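Lin1840 protein (Listeria innocua serovar 6a, PDB 4ZOA) probably hydrolyses terminal, non-reducing beta-D-glucosyl residues with release of beta-D-glucose, as a family 3 glycoside hydrolase. Local coordinates at residues V133-M138 with A187-H192; L233-F238 with I268-A273; A57-G62 with V87-V92; K191-Y196 with N218-Y223. The protein carries 1 engineered substitution. One frame throughout, in Å; residues are numbered along the deposited sequence.

From the N terminus, contact 3 first closes the loop carrying helix 66-79 by pairing strands 59-61 and 87-90. Contact 1 then closes the loop that carries helix 158-173, setting strand 133-134 beside strand 187-193. Contact 4 starts where contact 1 ends, sharing Lys191 and His192, and fastens the end of that strand to helices 212-219 and 221-228. Contact 2 follows and pairs strand 233-236 with the end of strand 266-268. Apart from the two shared residues, the loops follow one another, and none encloses another. Contacts 3, 1 and 2 each pair two of six successive strands, and backbone bonds between the contacts join the pairs into one parallel barrel sheet. All four touch the piperidine ligand.

Contact 1: V133-M138 with A187-H192; sequences VTFSPM and AACVKH. With IFM (5-hydroxymethyl-3,4-dihydroxypiperidine), chain C.
Lys191 passes Phe135 to reach the bound piperidine (IFM): its NZ donates to IFM O3 and to IFM O4, each at 2.7 Å, and more weakly to Phe135 O. IFM O3 also meets His192 NE2 at 2.7 Å, a bond in which either partner could donate. Phe135 lines the same pocket, its CB 3.6 Å from IFM O4, and the Cys189 CB and SG lie at the edge of its ring. With CG between the backbone N and the carbonyl carbon (chi1 71°) and the chain extended beyond, Lys191 lays CG over one face of the His192 ring, which Met138 CG approaches at 3.9 Å from His192 CE1. Behind this shell stand two neighbouring parallel strands of the TIM-type barrel. Thr134 N bonds Ala187 O at 2.9 Å, and Cys189 N returns to Thr134 O. Regular pairing lapses through the inverse gamma turn at Phe135 and the cis peptide before Pro137. It resumes one residue out of step, where Lys191 N bonds Pro137 O at 3.0 Å.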
loop_
_atom_site.group_PDB
_atom_site.type_symbol
_atom_site.label_atom_id
_atom_site.label_comp_id
_atom_site.label_asym_id
_atom_site.label_seq_id
_atom_site.Cartn_x
_atom_site.Cartn_y
_atom_site.Cartn_z
ATOM N N VAL A 133 24.050 -3.878 -26.157
ATOM C CA VAL A 133 23.336 -4.138 -24.863
ATOM C C VAL A 133 21.810 -3.856 -24.956
ATOM O O VAL A 133 21.378 -2.916 -25.654
ATOM C CB VAL A 133 23.912 -3.273 -23.717
ATOM C CG1 VAL A 133 23.344 -3.693 -22.357
ATOM C CG2 VAL A 133 25.433 -3.326 -23.675
ATOM N N THR A 134 20.991 -4.682 -24.277
ATOM C CA THR A 134 19.582 -4.335 -24.086
ATOM C C THR A 134 19.234 -4.123 -22.623
ATOM O O THR A 134 19.708 -4.836 -21.765
ATOM C CB THR A 134 18.577 -5.317 -24.696
ATOM O OG1 THR A 134 17.246 -4.813 -24.471
ATOM C CG2 THR A 134 18.765 -6.750 -24.111
ATOM N N PHE A 135 18.430 -3.091 -22.377
ATOM C CA PHE A 135 17.913 -2.750 -21.070
ATOM C C PHE A 135 16.693 -3.631 -20.747
ATOM O O PHE A 135 15.591 -3.147 -20.587
ATOM C CB PHE A 135 17.570 -1.267 -21.039
ATOM C CG PHE A 135 18.760 -0.340 -21.229
ATOM C CD1 PHE A 135 19.938 -0.543 -20.528
ATOM C CD2 PHE A 135 18.644 0.781 -22.046
ATOM C CE1 PHE A 135 21.018 0.308 -20.666
ATOM C CE2 PHE A 135 19.695 1.654 -22.179
ATOM C CZ PHE A 135 20.901 1.408 -21.512
ATOM N N SER A 136 16.956 -4.939 -20.678
ATOM C CA SER A 136 15.980 -6.026 -20.417
ATOM C C SER A 136 16.759 -7.240 -19.810
ATOM O O SER A 136 17.942 -7.413 -20.135
ATOM C CB SER A 136 15.256 -6.419 -21.728
ATOM O OG SER A 136 14.441 -7.577 -21.539
ATOM N N PRO A 137 16.131 -8.078 -18.944
ATOM C CA PRO A 137 14.759 -8.080 -18.435
ATOM C C PRO A 137 14.477 -7.115 -17.267
ATOM O O PRO A 137 15.346 -6.737 -16.512
ATOM C CB PRO A 137 14.569 -9.506 -17.983
ATOM C CG PRO A 137 15.897 -9.835 -17.426
ATOM C CD PRO A 137 16.898 -9.184 -18.356
ATOM N N MET A 138 13.225 -6.692 -17.222
ATOM C CA MET A 138 12.666 -5.935 -16.145
ATOM C C MET A 138 12.107 -6.988 -15.188
ATOM O O MET A 138 11.160 -7.687 -15.495
ATOM C CB MET A 138 11.590 -5.027 -16.719
ATOM C CG MET A 138 11.002 -4.057 -15.730
ATOM S SD MET A 138 9.675 -4.789 -14.749
ATOM C CE MET A 138 8.949 -3.192 -14.297
ATOM N N ALA A 187 24.454 -8.402 -24.813
ATOM C CA ALA A 187 24.471 -8.291 -23.367
ATOM C C ALA A 187 23.075 -7.922 -22.808
ATOM O O ALA A 187 22.407 -7.074 -23.361
ATOM C CB ALA A 187 25.496 -7.249 -22.932
ATOM N N ALA A 188 22.651 -8.603 -21.736
ATOM C CA ALA A 188 21.425 -8.237 -20.990
ATOM C C ALA A 188 21.780 -7.327 -19.816
ATOM O O ALA A 188 22.841 -7.471 -19.190
ATOM C CB ALA A 188 20.691 -9.485 -20.501
ATOM N N CYS A 189 20.908 -6.360 -19.554
ATOM C CA CYS A 189 20.969 -5.506 -18.367
ATOM C C CYS A 189 19.721 -5.713 -17.532
ATOM O O CYS A 189 18.623 -5.337 -17.936
ATOM C CB CYS A 189 21.021 -4.031 -18.752
ATOM S SG CYS A 189 21.161 -2.860 -17.350
ATOM N N VAL A 190 19.893 -6.264 -16.352
ATOM C CA VAL A 190 18.793 -6.450 -15.362
ATOM C C VAL A 190 18.325 -5.084 -14.852
ATOM O O VAL A 190 19.154 -4.248 -14.484
ATOM C CB VAL A 190 19.288 -7.422 -14.222
ATOM C CG1 VAL A 190 18.494 -7.289 -12.901
ATOM C CG2 VAL A 190 19.278 -8.862 -14.756
ATOM N N LYS A 191 17.017 -4.814 -14.904
ATOM C CA LYS A 191 16.523 -3.581 -14.300
ATOM C C LYS A 191 15.232 -3.869 -13.493
ATOM O O LYS A 191 14.640 -4.965 -13.667
ATOM C CB LYS A 191 16.364 -2.501 -15.368
ATOM C CG LYS A 191 15.221 -2.744 -16.299
ATOM C CD LYS A 191 15.203 -1.712 -17.386
ATOM C CE LYS A 191 13.979 -1.892 -18.269
ATOM N NZ LYS A 191 13.972 -0.954 -19.382
ATOM N N HIS A 192 14.814 -3.023 -12.544
ATOM C CA HIS A 192 15.472 -1.858 -12.032
ATOM C C HIS A 192 15.820 -2.128 -10.566
ATOM O O HIS A 192 14.930 -2.367 -9.746
ATOM C CB HIS A 192 14.507 -0.639 -12.074
ATOM C CG HIS A 192 13.933 -0.341 -13.420
ATOM N ND1 HIS A 192 12.795 -0.962 -13.895
ATOM C CD2 HIS A 192 14.300 0.554 -14.375
ATOM C CE1 HIS A 192 12.511 -0.501 -15.090
ATOM N NE2 HIS A 192 13.408 0.418 -15.406
HETATM O O4 IFM C . 15.473 1.288 -19.702
HETATM C C4 IFM C . 14.829 2.516 -19.385
HETATM C C3 IFM C . 14.214 2.430 -17.996
HETATM O O3 IFM C . 13.391 1.284 -17.973
HETATM C C2 IFM C . 13.513 3.725 -17.518
HETATM N N IFM C . 14.308 4.921 -17.772
HETATM C C1 IFM C . 15.001 4.985 -19.047
HETATM C C5 IFM C . 15.787 3.696 -19.331
HETATM C C6 IFM C . 16.652 3.813 -20.616
HETATM O O6 IFM C . 15.890 4.306 -21.697
#

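Contact 2: L233-F238 with I268-A273; sequences LVMTAF and ISDWGA. With IFM (5-hydroxymethyl-3,4-dihydroxypiperidine), chain C.
Asp270 carries its CG on the far side from the backbone N (chi1 -157°), while Phe238 turns its ring to the side of its own N (chi1 -72°), and the two flat groups come to lie stacked with their planes 23° apart. Asp270 OD2 hangs over one face of the phenyl ring toward its rim, 3.1 Å from Phe238 CE2, and Asp270 CB lies over the same ring. Trp271 O meets the ring at its edge, 3.2 Å from Phe238 CE1; Arg572 of the second subunit also packs against Phe238.

The carboxylate is gripped at both oxygens. Asp270 OD2 accepts from a water that in turn takes the N-H of Phe238, and Asp270 OD1 accepts from Trp271 N at 2.7 Å. Met235 runs obliquely past the Asp270 carboxylate, with SD 3.6 Å from Asp270 CG. Thr236 OG1 accepts from Asp270 N at 3.0 Å, fixing the start of the type II turn from Asp270 to Ala273. Upstream, Thr236 N bonds Ile268 O and Ile268 N bonds Val234 O, the parallel pairing of two barrel strands.

Asp270 OD1 also accepts a hydrogen bond from the piperidine nitrogen (IFM N) at 2.6 Å. In inhibitors of this type that nitrogen replaces the anomeric carbon of a glucoside, so the geometry is consistent with the carboxylate facing the position where the glycosidic bond would be broken.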
loop_
_atom_site.group_PDB
_atom_site.type_symbol
_atom_site.label_atom_id
_atom_site.label_comp_id
_atom_site.label_asym_id
_atom_site.label_seq_id
_atom_site.Cartn_x
_atom_site.Cartn_y
_atom_site.Cartn_z
ATOM N N LEU A 233 25.022 -6.652 -17.234
ATOM C CA LEU A 233 24.777 -5.386 -16.511
ATOM C C LEU A 233 23.593 -5.415 -15.509
ATOM O O LEU A 233 22.711 -6.292 -15.533
ATOM C CB LEU A 233 24.545 -4.224 -17.497
ATOM C CG LEU A 233 25.723 -3.916 -18.443
ATOM C CD1 LEU A 233 25.725 -4.845 -19.657
ATOM C CD2 LEU A 233 25.695 -2.462 -18.903
ATOM N N VAL A 234 23.589 -4.404 -14.651
ATOM C CA VAL A 234 22.472 -4.137 -13.776
ATOM C C VAL A 234 22.227 -2.651 -13.854
ATOM O O VAL A 234 23.201 -1.858 -13.897
ATOM C CB VAL A 234 22.777 -4.620 -12.327
ATOM C CG1 VAL A 234 21.741 -4.156 -11.335
ATOM C CG2 VAL A 234 22.860 -6.150 -12.305
ATOM N N MET A 235 20.943 -2.273 -13.906
ATOM C CA MET A 235 20.543 -0.848 -13.882
ATOM C C MET A 235 19.881 -0.452 -12.498
ATOM O O MET A 235 19.057 -1.196 -11.938
ATOM C CB MET A 235 19.643 -0.499 -15.120
ATOM C CG MET A 235 19.093 0.923 -15.091
ATOM S SD MET A 235 17.818 1.318 -16.309
ATOM C CE MET A 235 18.824 1.140 -17.821
ATOM N N THR A 236 20.237 0.709 -11.961
ATOM C CA THR A 236 19.701 1.172 -10.678
ATOM C C THR A 236 18.232 1.580 -10.868
ATOM O O THR A 236 17.797 1.830 -12.033
ATOM C CB THR A 236 20.531 2.402 -10.153
ATOM O OG1 THR A 236 20.338 3.583 -10.961
ATOM C CG2 THR A 236 22.073 2.093 -10.091
ATOM N N ALA A 237 17.475 1.679 -9.754
ATOM C CA ALA A 237 16.115 2.110 -9.779
ATOM C C ALA A 237 15.929 3.559 -9.319
ATOM O O ALA A 237 16.719 4.084 -8.532
ATOM C CB ALA A 237 15.299 1.181 -8.920
ATOM N N PHE A 238 14.893 4.211 -9.864
ATOM C CA PHE A 238 14.460 5.565 -9.474
ATOM C C PHE A 238 14.023 5.783 -8.026
ATOM O O PHE A 238 14.133 6.943 -7.511
ATOM C CB PHE A 238 13.309 6.026 -10.371
ATOM C CG PHE A 238 13.748 6.355 -11.798
ATOM C CD1 PHE A 238 14.784 7.241 -12.016
ATOM C CD2 PHE A 238 13.085 5.813 -12.895
ATOM C CE1 PHE A 238 15.162 7.581 -13.286
ATOM C CE2 PHE A 238 13.468 6.107 -14.168
ATOM C CZ PHE A 238 14.502 7.002 -14.380
ATOM N N ILE A 268 24.950 0.595 -14.273
ATOM C CA ILE A 268 24.495 1.817 -14.942
ATOM C C ILE A 268 23.319 2.441 -14.214
ATOM O O ILE A 268 22.443 1.735 -13.725
ATOM C CB ILE A 268 24.060 1.522 -16.380
ATOM C CG1 ILE A 268 23.731 2.843 -17.080
ATOM C CG2 ILE A 268 22.882 0.511 -16.480
ATOM C CD1 ILE A 268 23.484 2.701 -18.566
ATOM N N SER A 269 23.293 3.762 -14.103
ATOM C CA SER A 269 22.243 4.422 -13.380
ATOM C C SER A 269 21.044 4.419 -14.318
ATOM O O SER A 269 21.223 4.377 -15.498
ATOM C CB SER A 269 22.620 5.854 -13.064
ATOM O OG SER A 269 22.399 6.689 -14.184
ATOM N N ASP A 270 19.834 4.474 -13.806
ATOM C CA ASP A 270 18.732 4.795 -14.731
ATOM C C ASP A 270 18.851 6.315 -15.106
ATOM O O ASP A 270 19.670 7.065 -14.546
ATOM C CB ASP A 270 17.418 4.503 -14.047
ATOM C CG ASP A 270 16.258 4.253 -14.995
ATOM O OD1 ASP A 270 16.295 4.697 -16.159
ATOM O OD2 ASP A 270 15.258 3.636 -14.493
ATOM N N TRP A 271 18.002 6.754 -16.019
ATOM C CA TRP A 271 18.061 8.065 -16.644
ATOM C C TRP A 271 18.000 9.260 -15.670
ATOM O O TRP A 271 16.987 9.551 -14.999
ATOM C CB TRP A 271 16.950 8.152 -17.687
ATOM C CG TRP A 271 17.068 9.377 -18.455
ATOM C CD1 TRP A 271 16.944 10.662 -17.980
ATOM C CD2 TRP A 271 17.367 9.489 -19.850
ATOM N NE1 TRP A 271 17.157 11.554 -19.002
ATOM C CE2 TRP A 271 17.393 10.863 -20.161
ATOM C CE3 TRP A 271 17.547 8.561 -20.881
ATOM C CZ2 TRP A 271 17.641 11.332 -21.446
ATOM C CZ3 TRP A 271 17.798 9.022 -22.155
ATOM C CH2 TRP A 271 17.853 10.407 -22.425
ATOM N N GLY A 272 19.104 9.967 -15.594
ATOM C CA GLY A 272 19.295 11.002 -14.603
ATOM C C GLY A 272 19.203 10.566 -13.151
ATOM O O GLY A 272 19.149 11.434 -12.294
ATOM N N ALA A 273 19.215 9.277 -12.837
ATOM C CA ALA A 273 18.995 8.878 -11.407
ATOM C C ALA A 273 20.103 9.386 -10.411
ATOM O O ALA A 273 19.856 9.635 -9.187
ATOM C CB ALA A 273 18.833 7.368 -11.294
HETATM O O4 IFM C . 15.473 1.288 -19.702
HETATM C C4 IFM C . 14.829 2.516 -19.385
HETATM C C3 IFM C . 14.214 2.430 -17.996
HETATM O O3 IFM C . 13.391 1.284 -17.973
HETATM C C2 IFM C . 13.513 3.725 -17.518
HETATM N N IFM C . 14.308 4.921 -17.772
HETATM C C1 IFM C . 15.001 4.985 -19.047
HETATM C C5 IFM C . 15.787 3.696 -19.331
HETATM C C6 IFM C . 16.652 3.813 -20.616
HETATM O O6 IFM C . 15.890 4.306 -21.697
HETATM O O HOH W 1 14.028 2.861 -12.276
#

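Contact 3: A57-G62 with V87-V92; sequences AGSVLG and VFMADV. With IFM (5-hydroxymethyl-3,4-dihydroxypiperidine), chain C.
Backbone hydrogen bonds carry most of the pairing between Ser59-Leu61 and Val87-Met89. Val60 sits at its centre: its N donates to Val87 O at 2.9 Å, and its O accepts from Met89 N at 2.8 Å. Gly62 N extends the run to Met89 O at 3.0 Å, whereas the bond from Val87 N to Gly58 O is weak.

Ser59 OG stands anti to the backbone N (chi1 171°), which brings it above the carbonyl plane of Val87, where OG donates to Val87 O at 2.9 Å. That oxygen is therefore held by two donors, Ser59 OG and Val60 N. Ser59 OG is bonded in addition to Gln24 on the next strand.

Carbon packing is centred on Val60 and Phe88, which point the same way. Val60 CB stands over the face of the phenyl ring, 4.0 Å from its centroid, in a CH-pi contact. On the face of Ser59, Val87 CG1 packs on Ser59 CB.

Past the strand, Asp91 holds the ligand with both carboxylate oxygens, OD1 taking IFM O4 and OD2 taking IFM O6 at 2.6 Å. Strand 59-61, helix 66-79 and strand 87-90 form a beta-alpha-beta unit of the TIM-type barrel, with Asp91 placed just after the second strand, where such barrels bear their ligand-binding residues.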
loop_
_atom_site.group_PDB
_atom_site.type_symbol
_atom_site.label_atom_id
_atom_site.label_comp_id
_atom_site.label_asym_id
_atom_site.label_seq_id
_atom_site.Cartn_x
_atom_site.Cartn_y
_atom_site.Cartn_z
ATOM N N ALA A 57 33.487 9.914 -23.987
ATOM C CA ALA A 57 32.275 9.363 -23.448
ATOM C C ALA A 57 32.340 7.887 -23.521
ATOM O O ALA A 57 32.733 7.340 -24.533
ATOM C CB ALA A 57 31.054 9.821 -24.236
ATOM N N GLY A 58 31.924 7.251 -22.444
ATOM C CA GLY A 58 31.916 5.804 -22.379
ATOM C C GLY A 58 30.876 5.104 -23.229
ATOM O O GLY A 58 31.151 3.997 -23.742
ATOM N N SER A 59 29.674 5.677 -23.366
ATOM C CA SER A 59 28.589 4.890 -23.971
ATOM C C SER A 59 27.548 5.739 -24.649
ATOM O O SER A 59 27.325 6.864 -24.233
ATOM C CB SER A 59 27.952 3.995 -22.871
ATOM O OG SER A 59 26.763 3.309 -23.249
ATOM N N VAL A 60 26.885 5.135 -25.638
ATOM C CA VAL A 60 25.743 5.704 -26.299
ATOM C C VAL A 60 24.511 4.880 -26.013
ATOM O O VAL A 60 24.576 3.654 -26.041
ATOM C CB VAL A 60 25.851 5.653 -27.819
ATOM C CG1 VAL A 60 24.580 6.224 -28.458
ATOM C CG2 VAL A 60 27.077 6.434 -28.304
ATOM N N LEU A 61 23.394 5.570 -25.743
ATOM C CA LEU A 61 22.122 4.914 -25.558
ATOM C C LEU A 61 21.131 5.494 -26.540
ATOM O O LEU A 61 21.000 6.698 -26.700
ATOM C CB LEU A 61 21.621 5.022 -24.093
ATOM C CG LEU A 61 20.280 5.707 -23.768
ATOM C CD1 LEU A 61 19.656 5.327 -22.417
ATOM C CD2 LEU A 61 20.561 7.187 -23.825
ATOM N N GLY A 62 20.438 4.596 -27.192
ATOM C CA GLY A 62 19.321 4.972 -28.007
ATOM C C GLY A 62 19.635 5.258 -29.470
ATOM O O GLY A 62 18.908 6.037 -30.081
ATOM N N VAL A 87 30.413 1.723 -26.199
ATOM C CA VAL A 87 29.415 0.630 -26.119
ATOM C C VAL A 87 28.034 1.267 -26.339
ATOM O O VAL A 87 27.762 2.364 -25.830
ATOM C CB VAL A 87 29.503 -0.209 -24.808
ATOM C CG1 VAL A 87 29.404 0.696 -23.570
ATOM C CG2 VAL A 87 28.470 -1.349 -24.782
ATOM N N PHE A 88 27.225 0.582 -27.158
ATOM C CA PHE A 88 25.887 1.011 -27.592
ATOM C C PHE A 88 24.774 0.194 -26.942
ATOM O O PHE A 88 24.687 -1.040 -27.103
ATOM C CB PHE A 88 25.754 0.885 -29.084
ATOM C CG PHE A 88 26.444 1.978 -29.828
ATOM C CD1 PHE A 88 27.824 1.949 -30.014
ATOM C CD2 PHE A 88 25.735 3.052 -30.349
ATOM C CE1 PHE A 88 28.469 2.985 -30.733
ATOM C CE2 PHE A 88 26.381 4.061 -31.073
ATOM C CZ PHE A 88 27.742 4.021 -31.254
ATOM N N MET A 89 23.932 0.898 -26.191
ATOM C CA MET A 89 22.846 0.263 -25.433
ATOM C C MET A 89 21.492 0.736 -25.941
ATOM O O MET A 89 21.347 1.838 -26.510
ATOM C CB MET A 89 22.978 0.519 -23.931
ATOM C CG MET A 89 24.391 0.388 -23.396
ATOM S SD MET A 89 24.435 0.183 -21.624
ATOM C CE MET A 89 26.192 0.404 -21.451
ATOM N N ALA A 90 20.503 -0.122 -25.725
ATOM C CA ALA A 90 19.191 0.099 -26.290
ATOM C C ALA A 90 18.108 -0.592 -25.457
ATOM O O ALA A 90 18.343 -1.646 -24.835
ATOM C CB ALA A 90 19.156 -0.434 -27.695
ATOM N N ASP A 91 16.918 -0.014 -25.538
ATOM C CA ASP A 91 15.720 -0.601 -24.951
ATOM C C ASP A 91 15.086 -1.610 -25.888
ATOM O O ASP A 91 14.307 -1.264 -26.787
ATOM C CB ASP A 91 14.725 0.543 -24.615
ATOM C CG ASP A 91 15.180 1.351 -23.434
ATOM O OD1 ASP A 91 15.383 0.744 -22.376
ATOM O OD2 ASP A 91 15.353 2.573 -23.540
ATOM N N VAL A 92 15.434 -2.863 -25.717
ATOM C CA VAL A 92 14.760 -3.918 -26.469
ATOM C C VAL A 92 14.037 -4.781 -25.399
ATOM O O VAL A 92 14.612 -5.612 -24.763
ATOM C CB VAL A 92 15.731 -4.735 -27.340
ATOM C CG1 VAL A 92 14.956 -5.571 -28.372
ATOM C CG2 VAL A 92 16.756 -3.805 -28.033
HETATM O O4 IFM C . 15.473 1.288 -19.702
HETATM C C4 IFM C . 14.829 2.516 -19.385
HETATM C C3 IFM C . 14.214 2.430 -17.996
HETATM O O3 IFM C . 13.391 1.284 -17.973
HETATM C C2 IFM C . 13.513 3.725 -17.518
HETATM N N IFM C . 14.308 4.921 -17.772
HETATM C C1 IFM C . 15.001 4.985 -19.047
HETATM C C5 IFM C . 15.787 3.696 -19.331
HETATM C C6 IFM C . 16.652 3.813 -20.616
HETATM O O6 IFM C . 15.890 4.306 -21.697
#

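Contact 4: K191-Y196 with N218-Y223; sequences KHFAAY and NYLPAY. With IFM (5-hydroxymethyl-3,4-dihydroxypiperidine), chain C.
Tyr223 lays its ring against Phe193 and carries its hydroxyl to Ala195. Its CB meets the Phe193 ring at the edge, in the ring plane, 3.9 Å from Phe193 CE1. The next atoms, CG and CD2, present the tyrosine face to the edge of Phe193, with Phe193 CD1 at 3.7 Å from Tyr223 CD2. This is an offset edge-to-face pair with centroids 5.2 Å apart and planes at 68°. Further out, the two sides of the tyrosine ring meet different partners: Tyr223 CE1 lies near Lys191 O, while Tyr223 CE2 packs on Ala194 CB at 3.7 Å. At the tip, Tyr223 OH accepts from Ala195 N at 3.1 Å, a fairly straight bond (160° at the hydrogen), and is also bonded to Asp140, so the phenol oxygen sits against the chain just past the cis peptide between Phe193 and Ala194. Beside it, Leu220 CD2 touches Ala194 CB at 3.8 Å, and Tyr219 CD2 approaches Ala195 CB. Tyr196 CE2 lies over the other face of the His192 ring. Helices 212-219 and 221-228 are in this way docked on the loop after strand 187-193, with helix 250-260 also packing against Phe193 and strand 233-236 running alongside.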
loop_
_atom_site.group_PDB
_atom_site.type_symbol
_atom_site.label_atom_id
_atom_site.label_comp_id
_atom_site.label_asym_id
_atom_site.label_seq_id
_atom_site.Cartn_x
_atom_site.Cartn_y
_atom_site.Cartn_z
ATOM N N LYS A 191 17.017 -4.814 -14.904
ATOM C CA LYS A 191 16.523 -3.581 -14.300
ATOM C C LYS A 191 15.232 -3.869 -13.493
ATOM O O LYS A 191 14.640 -4.965 -13.667
ATOM C CB LYS A 191 16.364 -2.501 -15.368
ATOM C CG LYS A 191 15.221 -2.744 -16.299
ATOM C CD LYS A 191 15.203 -1.712 -17.386
ATOM C CE LYS A 191 13.979 -1.892 -18.269
ATOM N NZ LYS A 191 13.972 -0.954 -19.382
ATOM N N HIS A 192 14.814 -3.023 -12.544
ATOM C CA HIS A 192 15.472 -1.858 -12.032
ATOM C C HIS A 192 15.820 -2.128 -10.566
ATOM O O HIS A 192 14.930 -2.367 -9.746
ATOM C CB HIS A 192 14.507 -0.639 -12.074
ATOM C CG HIS A 192 13.933 -0.341 -13.420
ATOM N ND1 HIS A 192 12.795 -0.962 -13.895
ATOM C CD2 HIS A 192 14.300 0.554 -14.375
ATOM C CE1 HIS A 192 12.511 -0.501 -15.090
ATOM N NE2 HIS A 192 13.408 0.418 -15.406
ATOM N N PHE A 193 17.092 -2.106 -10.219
ATOM C CA PHE A 193 17.547 -2.589 -8.890
ATOM C C PHE A 193 17.360 -1.481 -7.853
ATOM O O PHE A 193 18.046 -0.474 -7.937
ATOM C CB PHE A 193 19.009 -2.985 -8.957
ATOM C CG PHE A 193 19.436 -3.979 -7.888
ATOM C CD1 PHE A 193 19.056 -5.310 -7.980
ATOM C CD2 PHE A 193 20.210 -3.579 -6.834
ATOM C CE1 PHE A 193 19.420 -6.228 -7.022
ATOM C CE2 PHE A 193 20.561 -4.461 -5.873
ATOM C CZ PHE A 193 20.182 -5.792 -5.961
ATOM N N ALA A 194 16.427 -1.583 -6.893
ATOM C CA ALA A 194 15.513 -2.681 -6.673
ATOM C C ALA A 194 14.140 -2.166 -6.228
ATOM O O ALA A 194 14.028 -1.044 -5.703
ATOM C CB ALA A 194 16.071 -3.661 -5.609
ATOM N N ALA A 195 13.146 -3.047 -6.406
ATOM C CA ALA A 195 11.816 -2.970 -5.731
ATOM C C ALA A 195 10.927 -1.798 -6.251
ATOM O O ALA A 195 10.040 -1.324 -5.596
ATOM C CB ALA A 195 12.032 -2.857 -4.231
ATOM N N TYR A 196 11.217 -1.363 -7.453
ATOM C CA TYR A 196 10.595 -0.153 -8.097
ATOM C C TYR A 196 9.051 -0.293 -8.263
ATOM O O TYR A 196 8.301 0.684 -8.152
ATOM C CB TYR A 196 11.317 0.045 -9.483
ATOM C CG TYR A 196 10.850 1.119 -10.465
ATOM C CD1 TYR A 196 10.512 2.413 -10.038
ATOM C CD2 TYR A 196 10.933 0.907 -11.810
ATOM C CE1 TYR A 196 10.124 3.396 -10.940
ATOM C CE2 TYR A 196 10.600 1.907 -12.720
ATOM C CZ TYR A 196 10.171 3.146 -12.274
ATOM O OH TYR A 196 9.790 4.140 -13.148
ATOM N N ASN A 218 10.736 -11.619 -1.298
ATOM C CA ASN A 218 9.875 -11.528 -2.561
ATOM C C ASN A 218 10.406 -10.587 -3.660
ATOM O O ASN A 218 10.276 -10.873 -4.845
ATOM C CB ASN A 218 8.503 -11.093 -2.149
ATOM C CG ASN A 218 7.774 -12.187 -1.399
ATOM O OD1 ASN A 218 7.829 -13.357 -1.790
ATOM N ND2 ASN A 218 7.154 -11.836 -0.309
ATOM N N TYR A 219 11.083 -9.506 -3.250
ATOM C CA TYR A 219 11.494 -8.424 -4.155
ATOM C C TYR A 219 12.873 -8.647 -4.853
ATOM O O TYR A 219 13.035 -8.239 -5.993
ATOM C CB TYR A 219 11.396 -7.033 -3.412
ATOM C CG TYR A 219 9.944 -6.649 -3.284
ATOM C CD1 TYR A 219 9.137 -7.179 -2.281
ATOM C CD2 TYR A 219 9.329 -5.885 -4.257
ATOM C CE1 TYR A 219 7.770 -6.890 -2.236
ATOM C CE2 TYR A 219 8.009 -5.619 -4.231
ATOM C CZ TYR A 219 7.251 -6.103 -3.209
ATOM O OH TYR A 219 5.928 -5.848 -3.216
ATOM N N LEU A 220 13.861 -9.263 -4.186
ATOM C CA LEU A 220 15.173 -9.492 -4.786
ATOM C C LEU A 220 15.328 -10.820 -5.605
ATOM O O LEU A 220 16.195 -10.893 -6.463
ATOM C CB LEU A 220 16.282 -9.411 -3.716
ATOM C CG LEU A 220 16.423 -8.123 -2.931
ATOM C CD1 LEU A 220 17.481 -8.216 -1.847
ATOM C CD2 LEU A 220 16.771 -7.019 -3.898
ATOM N N PRO A 221 14.520 -11.860 -5.322
ATOM C CA PRO A 221 15.027 -13.098 -5.891
ATOM C C PRO A 221 15.161 -13.075 -7.426
ATOM O O PRO A 221 16.066 -13.685 -7.955
ATOM C CB PRO A 221 14.019 -14.154 -5.426
ATOM C CG PRO A 221 13.405 -13.626 -4.146
ATOM C CD PRO A 221 13.498 -12.103 -4.277
ATOM N N ALA A 222 14.272 -12.384 -8.157
ATOM C CA ALA A 222 14.342 -12.471 -9.593
ATOM C C ALA A 222 15.555 -11.759 -10.103
ATOM O O ALA A 222 16.159 -12.207 -11.050
ATOM C CB ALA A 222 13.053 -11.963 -10.270
ATOM N N TYR A 223 15.934 -10.634 -9.538
ATOM C CA TYR A 223 17.157 -10.010 -10.035
ATOM C C TYR A 223 18.317 -11.006 -9.810
ATOM O O TYR A 223 19.253 -11.134 -10.639
ATOM C CB TYR A 223 17.515 -8.692 -9.322
ATOM C CG TYR A 223 16.414 -7.690 -9.178
ATOM C CD1 TYR A 223 15.854 -7.072 -10.292
ATOM C CD2 TYR A 223 15.928 -7.356 -7.912
ATOM C CE1 TYR A 223 14.853 -6.145 -10.181
ATOM C CE2 TYR A 223 14.898 -6.400 -7.792
ATOM C CZ TYR A 223 14.369 -5.831 -8.940
ATOM O OH TYR A 223 13.363 -4.944 -8.852
HETATM O O4 IFM C . 15.473 1.288 -19.702
HETATM C C4 IFM C . 14.829 2.516 -19.385
HETATM C C3 IFM C . 14.214 2.430 -17.996
HETATM O O3 IFM C . 13.391 1.284 -17.973
HETATM C C2 IFM C . 13.513 3.725 -17.518
HETATM N N IFM C . 14.308 4.921 -17.772
HETATM C C1 IFM C . 15.001 4.985 -19.047
HETATM C C5 IFM C . 15.787 3.696 -19.331
HETATM C C6 IFM C . 16.652 3.813 -20.616
HETATM O O6 IFM C . 15.890 4.306 -21.697
#